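Local coordinates for MxaA (Stigmatella aurantiaca, PDB 4W4T), which carries the terminal reductase domain of the myxalamid polyketide-peptide assembly line, which binds NADPH and probably releases the thioester-bound product as a primary alcohol, at residues A36-E41 and S233-P238; C76-A81 and I294-M299; K134-L139 and A177-I182; V224-V229 and V239-P244. All coordinates share one frame; numbering follows the deposited sequence.

Contact 1 (A36-E41 and S233-P238)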
loop_
_atom_site.group_PDB
_atom_site.type_symbol
_atom_site.label_atom_id
_atom_site.label_comp_id
_atom_site.label_asym_id
_atom_site.label_seq_id
_atom_site.Cartn_x
_atom_site.Cartn_y
_atom_site.Cartn_z
ATOM N N ALA A 36 24.673 8.239 10.537
ATOM C CA ALA A 36 25.594 7.189 10.976
ATOM C C ALA A 36 26.714 7.731 11.867
ATOM O O ALA A 36 27.512 6.967 12.387
ATOM C CB ALA A 36 26.187 6.460 9.768
ATOM N N VAL A 37 26.773 9.050 12.037
ATOM C CA VAL A 37 27.760 9.644 12.934
ATOM C C VAL A 37 27.254 9.570 14.365
ATOM O O VAL A 37 26.198 10.100 14.684
ATOM C CB VAL A 37 28.062 11.099 12.548
ATOM C CG1 VAL A 37 28.976 11.754 13.572
ATOM C CG2 VAL A 37 28.684 11.141 11.159
ATOM N N LEU A 38 28.011 8.894 15.227
ATOM C CA LEU A 38 27.597 8.692 16.612
ATOM C C LEU A 38 28.005 9.880 17.492
ATOM O O LEU A 38 29.184 10.244 17.527
ATOM C CB LEU A 38 28.202 7.399 17.161
ATOM C CG LEU A 38 27.743 6.956 18.550
ATOM C CD1 LEU A 38 26.238 6.740 18.578
ATOM C CD2 LEU A 38 28.470 5.696 18.963
ATOM N N ASP A 39 27.026 10.466 18.183
ATOM C CA ASP A 39 27.252 11.605 19.079
ATOM C C ASP A 39 28.486 11.383 19.938
ATOM O O ASP A 39 28.688 10.289 20.470
ATOM C CB ASP A 39 26.050 11.831 19.981
ATOM C CG ASP A 39 24.811 12.208 19.213
ATOM O OD1 ASP A 39 24.936 12.713 18.073
ATOM O OD2 ASP A 39 23.703 11.998 19.746
ATOM N N ALA A 40 29.300 12.425 20.070
ATOM C CA ALA A 40 30.594 12.319 20.741
ATOM C C ALA A 40 30.490 11.849 22.183
ATOM O O ALA A 40 31.391 11.166 22.680
ATOM C CB ALA A 40 31.319 13.664 20.684
ATOM N N GLU A 41 29.400 12.200 22.856
ATOM C CA GLU A 41 29.278 11.885 24.274
ATOM C C GLU A 41 28.913 10.422 24.505
ATOM O O GLU A 41 29.069 9.912 25.613
ATOM C CB GLU A 41 28.248 12.786 24.957
ATOM C CG GLU A 41 26.797 12.528 24.581
ATOM C CD GLU A 41 26.326 13.359 23.399
ATOM O OE1 GLU A 41 27.185 13.861 22.640
ATOM O OE2 GLU A 41 25.091 13.504 23.227
ATOM N N SER A 233 31.334 0.211 19.234
ATOM C CA SER A 233 32.274 -0.883 19.416
ATOM C C SER A 233 33.694 -0.348 19.285
ATOM O O SER A 233 34.565 -0.675 20.098
ATOM C CB SER A 233 32.014 -1.996 18.382
ATOM O OG SER A 233 32.865 -3.111 18.568
ATOM N N ARG A 234 33.913 0.483 18.265
ATOM C CA ARG A 234 35.226 1.059 18.016
ATOM C C ARG A 234 35.655 1.843 19.245
ATOM O O ARG A 234 36.820 1.829 19.626
ATOM C CB ARG A 234 35.225 1.971 16.785
ATOM C CG ARG A 234 36.627 2.312 16.299
ATOM C CD ARG A 234 36.664 3.485 15.335
ATOM N NE ARG A 234 36.144 4.696 15.955
ATOM C CZ ARG A 234 36.844 5.481 16.772
ATOM N NH1 ARG A 234 38.100 5.173 17.069
ATOM N NH2 ARG A 234 36.284 6.568 17.297
ATOM N N ARG A 235 34.691 2.502 19.878
ATOM C CA ARG A 235 34.975 3.334 21.047
ATOM C C ARG A 235 35.156 2.509 22.322
ATOM O O ARG A 235 35.467 3.061 23.381
ATOM C CB ARG A 235 33.867 4.367 21.232
ATOM C CG ARG A 235 33.814 5.404 20.120
ATOM C CD ARG A 235 32.699 6.407 20.338
ATOM N NE ARG A 235 32.527 7.245 19.161
ATOM C CZ ARG A 235 31.586 8.169 19.027
ATOM N NH1 ARG A 235 30.711 8.380 19.999
ATOM N NH2 ARG A 235 31.517 8.875 17.908
ATOM N N GLY A 236 34.965 1.193 22.224
ATOM C CA GLY A 236 35.238 0.310 23.346
ATOM C C GLY A 236 34.044 -0.346 24.021
ATOM O O GLY A 236 34.205 -1.108 24.979
ATOM N N LEU A 237 32.838 -0.043 23.551
ATOM C CA LEU A 237 31.656 -0.762 24.017
ATOM C C LEU A 237 31.724 -2.217 23.554
ATOM O O LEU A 237 31.962 -2.478 22.369
ATOM C CB LEU A 237 30.370 -0.108 23.489
ATOM C CG LEU A 237 29.064 -0.693 24.032
ATOM C CD1 LEU A 237 28.942 -0.389 25.526
ATOM C CD2 LEU A 237 27.861 -0.135 23.256
ATOM N N PRO A 238 31.533 -3.167 24.485
ATOM C CA PRO A 238 31.452 -4.571 24.068
ATOM C C PRO A 238 30.136 -4.837 23.352
ATOM O O PRO A 238 29.057 -4.633 23.918
ATOM C CB PRO A 238 31.525 -5.347 25.384
ATOM C CG PRO A 238 32.078 -4.375 26.394
ATOM C CD PRO A 238 31.545 -3.035 25.952
#

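Contact 2 (C76-A81 and I294-M299)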
loop_
_atom_site.group_PDB
_atom_site.type_symbol
_atom_site.label_atom_id
_atom_site.label_comp_id
_atom_site.label_asym_id
_atom_site.label_seq_id
_atom_site.Cartn_x
_atom_site.Cartn_y
_atom_site.Cartn_z
ATOM N N CYS A 76 14.962 -16.517 29.496
ATOM C CA CYS A 76 14.512 -17.025 30.792
ATOM C C CYS A 76 15.073 -18.429 31.069
ATOM O O CYS A 76 15.450 -18.741 32.201
ATOM C CB CYS A 76 12.989 -17.033 30.862
ATOM S SG CYS A 76 12.263 -15.375 30.884
ATOM N N ARG A 77 15.168 -19.256 30.029
ATOM C CA ARG A 77 15.644 -20.623 30.214
ATOM C C ARG A 77 17.152 -20.700 30.435
ATOM O O ARG A 77 17.628 -21.532 31.205
ATOM C CB ARG A 77 15.249 -21.492 29.015
ATOM C CG ARG A 77 13.786 -21.921 29.039
ATOM C CD ARG A 77 13.485 -23.018 28.028
ATOM N NE ARG A 77 13.389 -22.491 26.669
ATOM C CZ ARG A 77 14.363 -22.574 25.770
ATOM N NH1 ARG A 77 15.511 -23.165 26.087
ATOM N NH2 ARG A 77 14.191 -22.057 24.563
ATOM N N ARG A 78 17.913 -19.844 29.766
ATOM C CA ARG A 78 19.360 -19.909 29.762
ATOM C C ARG A 78 20.105 -18.993 30.675
ATOM O O ARG A 78 21.309 -19.034 30.780
ATOM C CB ARG A 78 19.863 -19.688 28.370
ATOM C CG ARG A 78 19.049 -20.427 27.356
ATOM C CD ARG A 78 19.724 -21.678 26.966
ATOM N NE ARG A 78 21.094 -21.423 26.631
ATOM C CZ ARG A 78 21.561 -21.078 25.442
ATOM N NH1 ARG A 78 20.779 -20.927 24.360
ATOM N NH2 ARG A 78 22.835 -20.877 25.349
ATOM N N THR A 79 19.376 -18.122 31.310
ATOM C CA THR A 79 19.965 -17.229 32.295
ATOM C C THR A 79 19.113 -17.254 33.551
ATOM O O THR A 79 17.966 -17.683 33.511
ATOM C CB THR A 79 20.039 -15.774 31.798
ATOM O OG1 THR A 79 18.751 -15.168 31.958
ATOM C CG2 THR A 79 20.455 -15.703 30.331
ATOM N N ASP A 80 19.653 -16.765 34.660
ATOM C CA ASP A 80 18.809 -16.510 35.820
ATOM C C ASP A 80 18.740 -15.006 36.092
ATOM O O ASP A 80 18.581 -14.576 37.233
ATOM C CB ASP A 80 19.312 -17.269 37.050
ATOM C CG ASP A 80 20.687 -16.820 37.499
ATOM O OD1 ASP A 80 21.415 -16.212 36.691
ATOM O OD2 ASP A 80 21.047 -17.084 38.666
ATOM N N ALA A 81 18.866 -14.211 35.033
ATOM C CA ALA A 81 18.763 -12.761 35.167
ATOM C C ALA A 81 17.299 -12.332 35.101
ATOM O O ALA A 81 16.483 -13.002 34.488
ATOM C CB ALA A 81 19.574 -12.063 34.084
ATOM N N ILE A 294 21.399 -16.518 18.844
ATOM C CA ILE A 294 21.602 -15.217 19.473
ATOM C C ILE A 294 22.062 -15.395 20.916
ATOM O O ILE A 294 23.080 -14.838 21.335
ATOM C CB ILE A 294 20.322 -14.371 19.451
ATOM C CG1 ILE A 294 20.002 -13.932 18.020
ATOM C CG2 ILE A 294 20.481 -13.142 20.372
ATOM C CD1 ILE A 294 18.655 -13.227 17.898
ATOM N N VAL A 295 21.313 -16.187 21.672
ATOM C CA VAL A 295 21.624 -16.347 23.089
ATOM C C VAL A 295 22.956 -17.075 23.254
ATOM O O VAL A 295 23.798 -16.633 24.019
ATOM C CB VAL A 295 20.501 -17.086 23.842
ATOM C CG1 VAL A 295 20.932 -17.410 25.284
ATOM C CG2 VAL A 295 19.236 -16.243 23.851
ATOM N N ASP A 296 23.185 -18.138 22.517
ATOM C CA ASP A 296 24.434 -18.856 22.566
ATOM C C ASP A 296 25.614 -17.967 22.274
ATOM O O ASP A 296 26.530 -17.945 22.996
ATOM C CB ASP A 296 24.421 -20.048 21.607
ATOM C CG ASP A 296 23.722 -21.251 22.186
ATOM O OD1 ASP A 296 23.458 -21.305 23.361
ATOM O OD2 ASP A 296 23.478 -22.188 21.483
ATOM N N LEU A 297 25.555 -17.224 21.191
ATOM C CA LEU A 297 26.671 -16.370 20.786
ATOM C C LEU A 297 26.882 -15.240 21.788
ATOM O O LEU A 297 28.015 -14.836 22.043
ATOM C CB LEU A 297 26.439 -15.786 19.397
ATOM C CG LEU A 297 26.516 -16.811 18.258
ATOM C CD1 LEU A 297 25.824 -16.252 17.014
ATOM C CD2 LEU A 297 27.977 -17.156 17.957
ATOM N N SER A 298 25.790 -14.744 22.356
ATOM C CA SER A 298 25.886 -13.619 23.292
ATOM C C SER A 298 26.646 -14.017 24.547
ATOM O O SER A 298 27.112 -13.160 25.299
ATOM C CB SER A 298 24.501 -13.105 23.675
ATOM O OG SER A 298 23.827 -14.015 24.531
HETATM N N MSE A 299 26.766 -15.319 24.782
HETATM C CA MSE A 299 27.345 -15.768 26.035
HETATM C C MSE A 299 28.782 -16.219 25.893
HETATM O O MSE A 299 29.388 -16.692 26.858
HETATM C CB MSE A 299 26.479 -16.862 26.628
HETATM C CG MSE A 299 25.105 -16.314 26.903
HETATM SE SE MSE A 299 24.220 -17.234 28.332
HETATM C CE MSE A 299 24.168 -18.975 27.478
#

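Contact 3 (K134-L139 and A177-I182). With ACT (acetate ion), chain C.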
loop_
_atom_site.group_PDB
_atom_site.type_symbol
_atom_site.label_atom_id
_atom_site.label_comp_id
_atom_site.label_asym_id
_atom_site.label_seq_id
_atom_site.Cartn_x
_atom_site.Cartn_y
_atom_site.Cartn_z
ATOM N N LYS A 134 14.841 10.913 35.069
ATOM C CA LYS A 134 15.012 10.180 36.315
ATOM C C LYS A 134 14.911 8.673 36.060
ATOM O O LYS A 134 15.702 7.891 36.574
ATOM C CB LYS A 134 13.978 10.612 37.351
ATOM C CG LYS A 134 14.357 10.198 38.760
ATOM C CD LYS A 134 13.386 10.729 39.806
ATOM C CE LYS A 134 13.697 10.118 41.166
ATOM N NZ LYS A 134 12.529 10.221 42.087
ATOM N N GLU A 135 13.931 8.282 35.262
ATOM C CA GLU A 135 13.741 6.872 34.931
ATOM C C GLU A 135 14.905 6.323 34.120
ATOM O O GLU A 135 15.343 5.186 34.332
ATOM C CB GLU A 135 12.443 6.673 34.154
ATOM C CG GLU A 135 11.190 6.852 34.998
ATOM C CD GLU A 135 9.923 7.044 34.161
ATOM O OE1 GLU A 135 10.011 7.215 32.916
ATOM O OE2 GLU A 135 8.826 7.026 34.760
ATOM N N PHE A 136 15.401 7.125 33.181
ATOM C CA PHE A 136 16.518 6.697 32.346
ATOM C C PHE A 136 17.773 6.508 33.206
ATOM O O PHE A 136 18.524 5.539 33.043
ATOM C CB PHE A 136 16.763 7.707 31.217
ATOM C CG PHE A 136 17.743 7.236 30.167
ATOM C CD1 PHE A 136 17.338 6.373 29.157
ATOM C CD2 PHE A 136 19.054 7.680 30.176
ATOM C CE1 PHE A 136 18.232 5.954 28.182
ATOM C CE2 PHE A 136 19.967 7.253 29.219
ATOM C CZ PHE A 136 19.556 6.382 28.220
ATOM N N GLN A 137 17.986 7.423 34.146
ATOM C CA GLN A 137 19.112 7.302 35.053
ATOM C C GLN A 137 18.987 6.032 35.891
ATOM O O GLN A 137 19.969 5.318 36.109
ATOM C CB GLN A 137 19.214 8.542 35.974
ATOM C CG GLN A 137 20.261 8.370 37.056
ATOM C CD GLN A 137 21.667 8.192 36.523
ATOM O OE1 GLN A 137 22.019 8.719 35.473
ATOM N NE2 GLN A 137 22.499 7.452 37.266
ATOM N N ARG A 138 17.777 5.737 36.347
ATOM C CA ARG A 138 17.563 4.522 37.144
ATOM C C ARG A 138 17.839 3.263 36.314
ATOM O O ARG A 138 18.506 2.331 36.772
ATOM C CB ARG A 138 16.136 4.482 37.694
ATOM C CG ARG A 138 15.851 3.280 38.586
ATOM C CD ARG A 138 14.549 3.464 39.364
ATOM N NE ARG A 138 13.357 3.431 38.512
ATOM C CZ ARG A 138 12.648 4.498 38.136
ATOM N NH1 ARG A 138 12.990 5.726 38.530
ATOM N NH2 ARG A 138 11.581 4.337 37.360
ATOM N N LEU A 139 17.328 3.247 35.089
ATOM C CA LEU A 139 17.552 2.102 34.211
ATOM C C LEU A 139 19.051 1.938 33.949
ATOM O O LEU A 139 19.558 0.815 33.883
ATOM C CB LEU A 139 16.779 2.272 32.900
ATOM C CG LEU A 139 16.635 1.038 32.008
ATOM C CD1 LEU A 139 15.773 -0.005 32.689
ATOM C CD2 LEU A 139 16.046 1.424 30.644
ATOM N N ALA A 177 23.692 2.166 27.173
ATOM C CA ALA A 177 24.792 1.219 27.333
ATOM C C ALA A 177 26.074 1.910 27.802
ATOM O O ALA A 177 26.992 1.256 28.291
ATOM C CB ALA A 177 25.045 0.479 26.021
ATOM N N THR A 178 26.139 3.235 27.659
ATOM C CA THR A 178 27.319 3.970 28.085
ATOM C C THR A 178 27.024 4.937 29.234
ATOM O O THR A 178 27.888 5.718 29.610
ATOM C CB THR A 178 27.948 4.772 26.922
ATOM O OG1 THR A 178 26.955 5.628 26.337
ATOM C CG2 THR A 178 28.515 3.832 25.859
ATOM N N ARG A 179 25.812 4.883 29.780
ATOM C CA ARG A 179 25.409 5.794 30.856
ATOM C C ARG A 179 25.616 5.137 32.220
ATOM O O ARG A 179 25.107 4.044 32.465
ATOM C CB ARG A 179 23.945 6.209 30.695
ATOM C CG ARG A 179 23.431 7.209 31.759
ATOM C CD ARG A 179 24.043 8.591 31.572
ATOM N NE ARG A 179 23.837 9.102 30.214
ATOM C CZ ARG A 179 22.808 9.850 29.814
ATOM N NH1 ARG A 179 21.830 10.200 30.644
ATOM N NH2 ARG A 179 22.749 10.229 28.545
ATOM N N THR A 180 26.323 5.836 33.103
ATOM C CA THR A 180 26.542 5.377 34.468
ATOM C C THR A 180 27.580 4.267 34.507
ATOM O O THR A 180 28.671 4.437 35.052
ATOM C CB THR A 180 25.237 4.868 35.108
ATOM O OG1 THR A 180 24.243 5.899 35.056
ATOM C CG2 THR A 180 25.475 4.471 36.557
ATOM N N ARG A 181 27.231 3.129 33.920
ATOM C CA ARG A 181 28.134 1.983 33.867
ATOM C C ARG A 181 27.951 1.204 32.568
ATOM O O ARG A 181 26.847 1.115 32.034
ATOM C CB ARG A 181 27.922 1.069 35.066
ATOM C CG ARG A 181 26.522 0.499 35.221
ATOM C CD ARG A 181 26.483 -0.291 36.526
ATOM N NE ARG A 181 25.244 -1.004 36.770
ATOM C CZ ARG A 181 25.027 -2.254 36.380
ATOM N NH1 ARG A 181 25.969 -2.897 35.706
ATOM N NH2 ARG A 181 23.882 -2.854 36.664
ATOM N N ILE A 182 29.056 0.659 32.077
ATOM C CA ILE A 182 29.097 -0.015 30.781
ATOM C C ILE A 182 28.223 -1.254 30.726
ATOM O O ILE A 182 28.233 -2.085 31.640
ATOM C CB ILE A 182 30.543 -0.401 30.413
ATOM C CG1 ILE A 182 31.417 0.848 30.354
ATOM C CG2 ILE A 182 30.589 -1.172 29.072
ATOM C CD1 ILE A 182 30.784 1.973 29.560
HETATM C C ACT C . 19.884 12.723 28.414
HETATM O O ACT C . 18.897 13.452 28.059
HETATM O OXT ACT C . 20.020 12.299 29.611
HETATM C CH3 ACT C . 20.938 12.365 27.403
HETATM O O HOH W 1 21.390 10.388 33.446
HETATM O O HOH W 2 24.959 8.947 35.349
#

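Contact 4 (V224-V229 and V239-P244)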
loop_
_atom_site.group_PDB
_atom_site.type_symbol
_atom_site.label_atom_id
_atom_site.label_comp_id
_atom_site.label_asym_id
_atom_site.label_seq_id
_atom_site.Cartn_x
_atom_site.Cartn_y
_atom_site.Cartn_z
ATOM N N VAL A 224 22.276 2.194 8.712
ATOM C CA VAL A 224 22.679 3.296 9.575
ATOM C C VAL A 224 22.804 2.833 11.040
ATOM O O VAL A 224 23.788 3.151 11.728
ATOM C CB VAL A 224 21.679 4.466 9.458
ATOM C CG1 VAL A 224 22.029 5.577 10.421
ATOM C CG2 VAL A 224 21.673 4.991 8.030
ATOM N N ALA A 225 21.803 2.098 11.524
ATOM C CA ALA A 225 21.845 1.591 12.896
ATOM C C ALA A 225 23.109 0.763 13.147
ATOM O O ALA A 225 23.788 0.941 14.169
ATOM C CB ALA A 225 20.601 0.764 13.201
ATOM N N GLU A 226 23.445 -0.123 12.213
ATOM C CA GLU A 226 24.615 -0.969 12.437
ATOM C C GLU A 226 25.897 -0.144 12.408
ATOM O O GLU A 226 26.827 -0.438 13.154
ATOM C CB GLU A 226 24.685 -2.108 11.410
ATOM C CG GLU A 226 25.377 -3.359 11.968
ATOM C CD GLU A 226 25.687 -4.363 10.881
ATOM O OE1 GLU A 226 24.835 -5.228 10.616
ATOM O OE2 GLU A 226 26.779 -4.267 10.291
ATOM N N LYS A 227 25.945 0.895 11.578
ATOM C CA LYS A 227 27.086 1.826 11.602
ATOM C C LYS A 227 27.261 2.462 12.983
ATOM O O LYS A 227 28.383 2.563 13.492
ATOM C CB LYS A 227 26.926 2.920 10.547
ATOM C CG LYS A 227 26.983 2.409 9.113
ATOM C CD LYS A 227 28.395 2.040 8.713
ATOM C CE LYS A 227 29.167 3.260 8.251
ATOM N NZ LYS A 227 30.533 2.853 7.802
ATOM N N LEU A 228 26.154 2.872 13.593
ATOM C CA LEU A 228 26.204 3.483 14.924
ATOM C C LEU A 228 26.765 2.501 15.935
ATOM O O LEU A 228 27.604 2.860 16.763
ATOM C CB LEU A 228 24.825 3.953 15.368
ATOM C CG LEU A 228 24.263 5.167 14.627
ATOM C CD1 LEU A 228 22.881 5.503 15.161
ATOM C CD2 LEU A 228 25.193 6.365 14.772
ATOM N N VAL A 229 26.305 1.254 15.842
ATOM C CA VAL A 229 26.724 0.218 16.774
ATOM C C VAL A 229 28.208 -0.101 16.574
ATOM O O VAL A 229 28.961 -0.273 17.544
ATOM C CB VAL A 229 25.861 -1.052 16.613
ATOM C CG1 VAL A 229 26.432 -2.197 17.431
ATOM C CG2 VAL A 229 24.436 -0.771 17.052
ATOM N N VAL A 239 30.241 -5.305 22.116
ATOM C CA VAL A 239 29.086 -5.474 21.246
ATOM C C VAL A 239 29.177 -6.797 20.506
ATOM O O VAL A 239 30.257 -7.192 20.096
ATOM C CB VAL A 239 28.997 -4.339 20.203
ATOM C CG1 VAL A 239 27.937 -4.634 19.188
ATOM C CG2 VAL A 239 28.732 -2.982 20.877
ATOM N N THR A 240 28.046 -7.471 20.343
ATOM C CA THR A 240 27.940 -8.543 19.355
ATOM C C THR A 240 26.929 -8.085 18.305
ATOM O O THR A 240 25.905 -7.462 18.630
ATOM C CB THR A 240 27.520 -9.891 19.987
ATOM O OG1 THR A 240 26.122 -9.880 20.307
ATOM C CG2 THR A 240 28.296 -10.151 21.246
ATOM N N ILE A 241 27.235 -8.352 17.040
ATOM C CA ILE A 241 26.318 -7.988 15.962
ATOM C C ILE A 241 25.791 -9.231 15.282
ATOM O O ILE A 241 26.546 -9.983 14.685
ATOM C CB ILE A 241 26.998 -7.075 14.932
ATOM C CG1 ILE A 241 27.443 -5.777 15.633
ATOM C CG2 ILE A 241 26.058 -6.801 13.748
ATOM C CD1 ILE A 241 28.218 -4.823 14.730
ATOM N N LEU A 242 24.485 -9.441 15.406
ATOM C CA LEU A 242 23.816 -10.635 14.909
ATOM C C LEU A 242 22.909 -10.260 13.748
ATOM O O LEU A 242 22.017 -9.438 13.913
ATOM C CB LEU A 242 23.012 -11.288 16.034
ATOM C CG LEU A 242 23.924 -11.394 17.258
ATOM C CD1 LEU A 242 23.208 -11.132 18.566
ATOM C CD2 LEU A 242 24.602 -12.737 17.248
ATOM N N ARG A 243 23.139 -10.870 12.582
ATOM C CA ARG A 243 22.354 -10.569 11.387
ATOM C C ARG A 243 21.528 -11.781 10.974
ATOM O O ARG A 243 22.037 -12.677 10.305
ATOM C CB ARG A 243 23.265 -10.175 10.217
ATOM C CG ARG A 243 24.156 -8.967 10.424
ATOM C CD ARG A 243 25.093 -8.827 9.204
ATOM N NE ARG A 243 25.850 -7.578 9.182
ATOM C CZ ARG A 243 26.956 -7.388 8.470
ATOM N NH1 ARG A 243 27.462 -8.377 7.735
ATOM N NH2 ARG A 243 27.560 -6.208 8.493
ATOM N N PRO A 244 20.254 -11.823 11.377
ATOM C CA PRO A 244 19.378 -12.912 10.949
ATOM C C PRO A 244 19.059 -12.818 9.466
ATOM O O PRO A 244 19.024 -11.715 8.947
ATOM C CB PRO A 244 18.113 -12.699 11.787
ATOM C CG PRO A 244 18.553 -11.816 12.933
ATOM C CD PRO A 244 19.585 -10.922 12.330
#

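Contact 1 (A36-E41 and S233-P238)
Ala40 and Arg235 bring their CA atoms no closer than 10.0 Å, so the backbones of 36-41 and 233-238 stand well apart and one long side chain spans the distance. Residues 36-41 form no regular helix or strand; the backbone is extended through Val37 to Asp39 and bends at Ala40. Segment 233-238 holds the end of helix 217-234, where Gly236, at positive phi (111°), closes the last turn as a Schellman motif; its N bonds back to Ser233 O. Arg235, one residue earlier, points its CB toward the loop. From CG to NE its chain is fully extended (chi2 180°), which carries the guanidinium to the loop backbone. There two carbonyls in succession are gripped: NH2 donates to Leu38 O at 2.7 Å and NH1 to Asp39 O at 2.8 Å. Both oxygens lie close to the guanidinium plane, although NH1 sits well above the carbonyl plane of Asp39. Leu38 supplies the apolar complement. Its CD2 lies over one guanidinium face, 3.6 Å from Arg235 NH1, displaced toward the rim. Glu231, one helical turn back, forms a salt bridge with Arg235 NE, and NH1 also donates to Ile42 O; with these partners on several sides, the group has little scope to rotate. Leu38 continues inward onto Glu231 and Ala232 of helix 217-234 and onto Leu174 of helix 159-177, so the loop that leads from helix 28-35 to strand 57-61 lies across both of these helices.

Contact 2 (C76-A81 and I294-M299)
Arg78 and Val295 mark the closest backbone approach, with CA atoms 7.9 Å apart, where the C-terminal turn of helix 66-78 meets that of helix 287-298. The contact is made mostly by the Arg78 side chain, which bends at chi2 (-99°) and again at chi3, and crosses Val295 obliquely. Val295 CG1 lies over one face of the guanidinium, 3.6 Å from Arg78 NH1 and offset toward the rim. Asp296 OD1 comes at the edge, near the guanidinium plane, and the pair counts as a salt bridge. The modelled separation of Arg78 NH2 from OD1 is impossibly short, however, so the exact place of both atoms is doubtful. The methyl end of Met299, deposited as selenomethionine, approaches the same nitrogen and shares that doubt. Each segment also braces itself: Thr79 OG1 accepts from Ala81 N at 3.2 Å, forming an ST turn just beyond the helix end, and Ser298 OG donates to Val295 O at 2.7 Å. Arg78 NH1 has a second anionic partner in Glu74, one turn earlier on its own helix, while Asp296 OD2 is bonded to Thr393 OG1. The chemistry thus implies a cation shared by carboxylates of two helices and backed by a valine methyl, with opposite charges probably offsetting one another at this partly buried junction, whatever the precise positions of NH2 and OD1.

Contact 3 (K134-L139 and A177-I182)
Phe136 and Arg179 form the close-packed half of this contact. The ring presents its edge to the guanidinium, with CE2 over one face and 3.8 Å from NH1, and the two planes are 67° apart, so the ring meets the guanidinium edge-on. Phe136 is buried against Leu176 of helix 159-177. The other half is looser and bridged by water. Gln137 OE1 accepts from two waters: the first, at 2.7 Å from OE1, accepts in turn from Arg179 NH1 at 2.8 Å, and the second reaches Thr180 OG1. Gln137 NE2 donates to Glu141, and Thr180 OG1 is bonded to Ser140, so helix 133-142 itself supplies the direct polar partners here. An acetate, probably from the crystallisation liquor, takes a further bond from Arg179 NH1 to its OXT at 3.0 Å. Bends at chi2 (71°) and chi3 turn the arginine so that one face of its guanidinium meets the ring edge. Were Arg179 an alanine, the edge of Phe136 would probably be uncovered and the first water would lose its donor. Helix 133-142 precedes strand 145-148 and helix 159-177 follows it; contact between such successive connections on one sheet face belongs to the beta-alpha-beta layering of a Rossmann fold.

Contact 4 (V224-V229 and V239-P244)
A buried helix-on-sheet contact of the Rossmann fold brings Glu226 and Val229 of helix 217-234 onto Val239, Ile241 and Arg243 of strand 239-248, the strand that follows directly. The short segments run nearly antiparallel (158° between directions) with axes 10.4 Å apart, as expected when a chain descends a helix and turns back into the sheet. Strand alternation sends Val239 and Ile241 toward the helix, and Thr240 and Leu242 away from it. At one end Arg243 grips the Glu226 carboxylate side-on, the two groups nearly coplanar: NE donates to OE1 at 2.9 Å (173° at the hydrogen) and NH2 to OE2 at 2.8 Å, both from the syn side. Ser189 and Arg230 also hold this carboxylate, while His309 takes Arg243 NH1. A methionine in place of Arg243 would probably leave the buried Glu226 without its two-pronged partner and its charge less well balanced. The same helix carries Tyr218 and Lys222, both NADPH-binding, and the Lys222 side chain lies about 6 Å from that of Glu226. Farther along, Val229 CG1, set anti to its own N (chi1 171°), meets Ile241 CG1 at 4.1 Å and presses on Val239 CG1 at 3.4 Å, tighter than usual van der Waals contact.

How the contacts relate
Contacts 1 and 4 share helix 217-234, their centres 12 Å apart: one joins its C-terminal end to the N-terminal loop, the other seats its middle on strand 239-248. Ala36 and Leu38 pack on Leu228, linking the two directly. Contact 3, centred 16 Å from contact 1, touches it where Leu237 and Pro238 meet Ile182. Contact 2 is 19 Å from contact 4, yet Ile294 and Leu297 pack against Leu242, which points away from helix 217-234; strand 239-248 therefore has helices on both faces. Along the chain, contacts 3 and 4 follow in series within the span of contact 2, whereas contact 1 crosses both 2 and 4, tying early and late parts of the Rossmann domain together.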